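Local coordinates for effector protein Lem4 (lpg1101) (Legionella pneumophila subsp. pneumophila, PDB 6CGK) that acts as a membrane-associated protein tyrosine phosphatase of the haloacid dehalogenase superfamily, a translocated bacterial effector held here as an inactive mutant of its HAD domain, at residues H139-E144 with I168-S173. The protein carries 1 engineered substitution. Residues are numbered along the deposited sequence; the frame is centred on the assembly and turned at random.
Sequences HEEKPE and IHTGRS
R172 and E140 form a salt bridge in which NH1 of R172 lies 2.7 Å from OE1 of E140. The oxygen sits at the guanidinium edge, in its plane, and is met on its anti lone pair, with the two planar groups turned 74° apart. The same NH1 also donates to the backbone O of E140 at 3.0 Å, a less straight bond (N-H...O 141°) that leaves the guanidinium plane. A bend at chi2 (-64°) turns the carboxylate of E140 back, bringing OE1 and the main-chain O of E140 within range of the single nitrogen NH1. The other carboxylate oxygen, OE2, is held by a salt bridge from R150 and a hydrogen bond with the Y21 hydroxyl, which together fix this buried group.

Water 1 joins the two segments again, accepting from NH2 of R172 and hydrogen-bonded to O of E140. Water 2 lies 2.7 Å from OE2 of E141 and only weakly reaches NE2 of H169.

The contact ties the region where helix 132-140 gives way to loop to the end of helix 157-169 in the Rossmann-like HAD domain, well away from the magnesium site. Helix 157-169 finishes in a Schellman motif with G171 as C-prime residue.

The van der Waals part comes from T170, which crosses E140 at about a right angle, its CG2 4.1 Å from CB of E140. Its hydroxyl turns back to the carbonyls of its own helix, chiefly G166 O, with L167 O also in range.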
ATOM      1  N   HIS A 139      -7.238  -9.597   7.014  1.00 29.10           N
ATOM      2  CA  HIS A 139      -6.193  -8.950   7.797  1.00 29.22           C
ATOM      3  C   HIS A 139      -6.698  -8.564   9.176  1.00 33.22           C
ATOM      4  O   HIS A 139      -6.005  -8.790  10.179  1.00 33.15           O
ATOM      5  CB  HIS A 139      -5.640  -7.719   7.097  1.00 27.08           C
ATOM      6  CG  HIS A 139      -4.347  -7.270   7.693  1.00 28.57           C
ATOM      7  ND1 HIS A 139      -3.168  -7.952   7.479  1.00 28.52           N
ATOM      8  CD2 HIS A 139      -4.064  -6.301   8.591  1.00 30.99           C
ATOM      9  CE1 HIS A 139      -2.203  -7.386   8.181  1.00 30.42           C
ATOM     10  NE2 HIS A 139      -2.722  -6.387   8.871  1.00 27.73           N
ATOM     11  N   GLU A 140      -7.897  -7.978   9.258  1.00 28.83           N
ATOM     12  CA  GLU A 140      -8.419  -7.586  10.571  1.00 27.16           C
ATOM     13  C   GLU A 140      -8.607  -8.786  11.484  1.00 30.94           C
ATOM     14  O   GLU A 140      -8.533  -8.653  12.717  1.00 32.48           O
ATOM     15  CB  GLU A 140      -9.741  -6.827  10.410  1.00 25.71           C
ATOM     16  CG  GLU A 140      -9.568  -5.463   9.714  1.00 29.20           C
ATOM     17  CD  GLU A 140      -8.707  -4.482  10.532  1.00 31.55           C
ATOM     18  OE1 GLU A 140      -8.683  -4.563  11.789  1.00 31.86           O
ATOM     19  OE2 GLU A 140      -8.059  -3.616   9.911  1.00 28.96           O
ATOM     20  N   GLU A 141      -8.835  -9.961  10.914  1.00 33.60           N
ATOM     21  CA  GLU A 141      -9.083 -11.142  11.729  1.00 34.44           C
ATOM     22  C   GLU A 141      -7.808 -11.794  12.245  1.00 39.06           C
ATOM     23  O   GLU A 141      -7.899 -12.705  13.072  1.00 41.48           O
ATOM     24  CB  GLU A 141      -9.921 -12.146  10.937  1.00 37.26           C
ATOM     25  CG  GLU A 141     -11.362 -11.706  10.823  1.00 39.35           C
ATOM     26  CD  GLU A 141     -12.210 -12.641   9.971  1.00 55.27           C
ATOM     27  OE1 GLU A 141     -11.671 -13.644   9.468  1.00 60.82           O
ATOM     28  OE2 GLU A 141     -13.410 -12.356   9.797  1.00 56.32           O
ATOM     29  N   LYS A 142      -6.635 -11.339  11.808  1.00 37.65           N
ATOM     30  CA  LYS A 142      -5.392 -11.839  12.385  1.00 31.32           C
ATOM     31  C   LYS A 142      -5.380 -11.547  13.887  1.00 34.79           C
ATOM     32  O   LYS A 142      -5.857 -10.492  14.318  1.00 37.26           O
ATOM     33  CB  LYS A 142      -4.184 -11.197  11.699  1.00 34.37           C
ATOM     34  CG  LYS A 142      -4.067 -11.562  10.216  1.00 40.87           C
ATOM     35  CD  LYS A 142      -2.841 -10.880   9.593  1.00 44.31           C
ATOM     36  CE  LYS A 142      -1.757 -11.888   9.271  1.00 52.65           C
ATOM     37  NZ  LYS A 142      -0.415 -11.296   9.518  1.00 62.21           N
ATOM     38  N   PRO A 143      -4.861 -12.458  14.713  1.00 40.29           N
ATOM     39  CA  PRO A 143      -4.998 -12.280  16.166  1.00 40.51           C
ATOM     40  C   PRO A 143      -4.238 -11.085  16.731  1.00 35.18           C
ATOM     41  O   PRO A 143      -4.562 -10.644  17.848  1.00 39.39           O
ATOM     42  CB  PRO A 143      -4.458 -13.603  16.731  1.00 45.77           C
ATOM     43  CG  PRO A 143      -3.472 -14.045  15.728  1.00 47.52           C
ATOM     44  CD  PRO A 143      -4.048 -13.640  14.387  1.00 46.77           C
ATOM     45  N   GLU A 144      -3.240 -10.568  16.041  1.00 37.47           N
ATOM     46  CA  GLU A 144      -2.529  -9.415  16.569  1.00 39.62           C
ATOM     47  C   GLU A 144      -3.236  -8.091  16.286  1.00 35.74           C
ATOM     48  O   GLU A 144      -2.885  -7.072  16.891  1.00 36.83           O
ATOM     49  CB  GLU A 144      -1.108  -9.380  16.006  1.00 42.57           C
ATOM     50  CG  GLU A 144      -1.045  -9.126  14.498  1.00 45.84           C
ATOM     51  CD  GLU A 144      -0.918 -10.393  13.664  1.00 46.77           C
ATOM     52  OE1 GLU A 144      -1.381 -11.464  14.102  1.00 46.46           O
ATOM     53  OE2 GLU A 144      -0.340 -10.312  12.556  1.00 49.69           O
ATOM     54  N   ILE A 168     -15.945  -2.296   8.067  1.00 47.51           N
ATOM     55  CA  ILE A 168     -17.279  -2.289   8.663  1.00 45.85           C
ATOM     56  C   ILE A 168     -17.686  -3.704   9.039  1.00 44.07           C
ATOM     57  O   ILE A 168     -18.181  -3.960  10.144  1.00 52.56           O
ATOM     58  CB  ILE A 168     -18.298  -1.645   7.709  1.00 50.29           C
ATOM     59  CG1 ILE A 168     -17.802  -0.277   7.239  1.00 52.76           C
ATOM     60  CG2 ILE A 168     -19.670  -1.542   8.391  1.00 54.66           C
ATOM     61  CD1 ILE A 168     -18.811   0.455   6.386  1.00 55.50           C
ATOM     62  N   HIS A 169     -17.493  -4.649   8.116  1.00 43.50           N
ATOM     63  CA  HIS A 169     -17.919  -6.020   8.376  1.00 42.62           C
ATOM     64  C   HIS A 169     -17.270  -6.589   9.625  1.00 42.92           C
ATOM     65  O   HIS A 169     -17.879  -7.426  10.304  1.00 46.54           O
ATOM     66  CB  HIS A 169     -17.599  -6.914   7.179  1.00 50.93           C
ATOM     67  CG  HIS A 169     -17.867  -8.370   7.420  1.00 56.72           C
ATOM     68  ND1 HIS A 169     -19.134  -8.909   7.393  1.00 53.57           N
ATOM     69  CD2 HIS A 169     -17.029  -9.398   7.696  1.00 51.92           C
ATOM     70  CE1 HIS A 169     -19.067 -10.205   7.640  1.00 55.79           C
ATOM     71  NE2 HIS A 169     -17.799 -10.529   7.819  1.00 54.62           N
ATOM     72  N   THR A 170     -16.051  -6.148   9.951  1.00 44.45           N
ATOM     73  CA  THR A 170     -15.313  -6.656  11.098  1.00 43.05           C
ATOM     74  C   THR A 170     -15.450  -5.788  12.331  1.00 43.72           C
ATOM     75  O   THR A 170     -14.773  -6.050  13.323  1.00 45.68           O
ATOM     76  CB  THR A 170     -13.818  -6.822  10.780  1.00 39.37           C
ATOM     77  OG1 THR A 170     -13.269  -5.598  10.263  1.00 40.38           O
ATOM     78  CG2 THR A 170     -13.613  -7.983   9.824  1.00 43.05           C
ATOM     79  N   GLY A 171     -16.300  -4.765  12.292  1.00 44.32           N
ATOM     80  CA  GLY A 171     -16.444  -3.874  13.424  1.00 43.53           C
ATOM     81  C   GLY A 171     -15.208  -3.071  13.742  1.00 47.98           C
ATOM     82  O   GLY A 171     -14.998  -2.709  14.905  1.00 45.03           O
ATOM     83  N   ARG A 172     -14.398  -2.754  12.723  1.00 41.55           N
ATOM     84  CA  ARG A 172     -13.112  -2.085  12.880  1.00 36.62           C
ATOM     85  C   ARG A 172     -13.100  -0.712  12.214  1.00 37.81           C
ATOM     86  O   ARG A 172     -12.058  -0.249  11.750  1.00 34.13           O
ATOM     87  CB  ARG A 172     -11.992  -2.954  12.317  1.00 35.36           C
ATOM     88  CG  ARG A 172     -11.707  -4.173  13.165  1.00 38.68           C
ATOM     89  CD  ARG A 172     -10.790  -3.810  14.374  1.00 37.64           C
ATOM     90  NE  ARG A 172     -10.741  -4.946  15.295  1.00 36.81           N
ATOM     91  CZ  ARG A 172      -9.968  -6.013  15.094  1.00 34.34           C
ATOM     92  NH1 ARG A 172      -9.197  -6.078  14.021  1.00 35.52           N
ATOM     93  NH2 ARG A 172     -10.002  -7.036  15.937  1.00 36.30           N
ATOM     94  N   SER A 173     -14.243  -0.041  12.166  1.00 43.33           N
ATOM     95  CA  SER A 173     -14.354   1.197  11.407  1.00 46.69           C
ATOM     96  C   SER A 173     -14.780   2.360  12.294  1.00 38.91           C
ATOM     97  O   SER A 173     -15.465   3.273  11.844  1.00 55.32           O
ATOM     98  CB  SER A 173     -15.327   1.026  10.240  1.00 53.33           C
ATOM     99  OG  SER A 173     -16.645   0.787  10.710  1.00 66.33           O
TER
HETATM  100  O   HOH W   1      -8.505  -9.385  15.511  1.00 34.49           O
HETATM  101  O   HOH W   2     -15.654 -13.097   8.403  1.00 55.97           O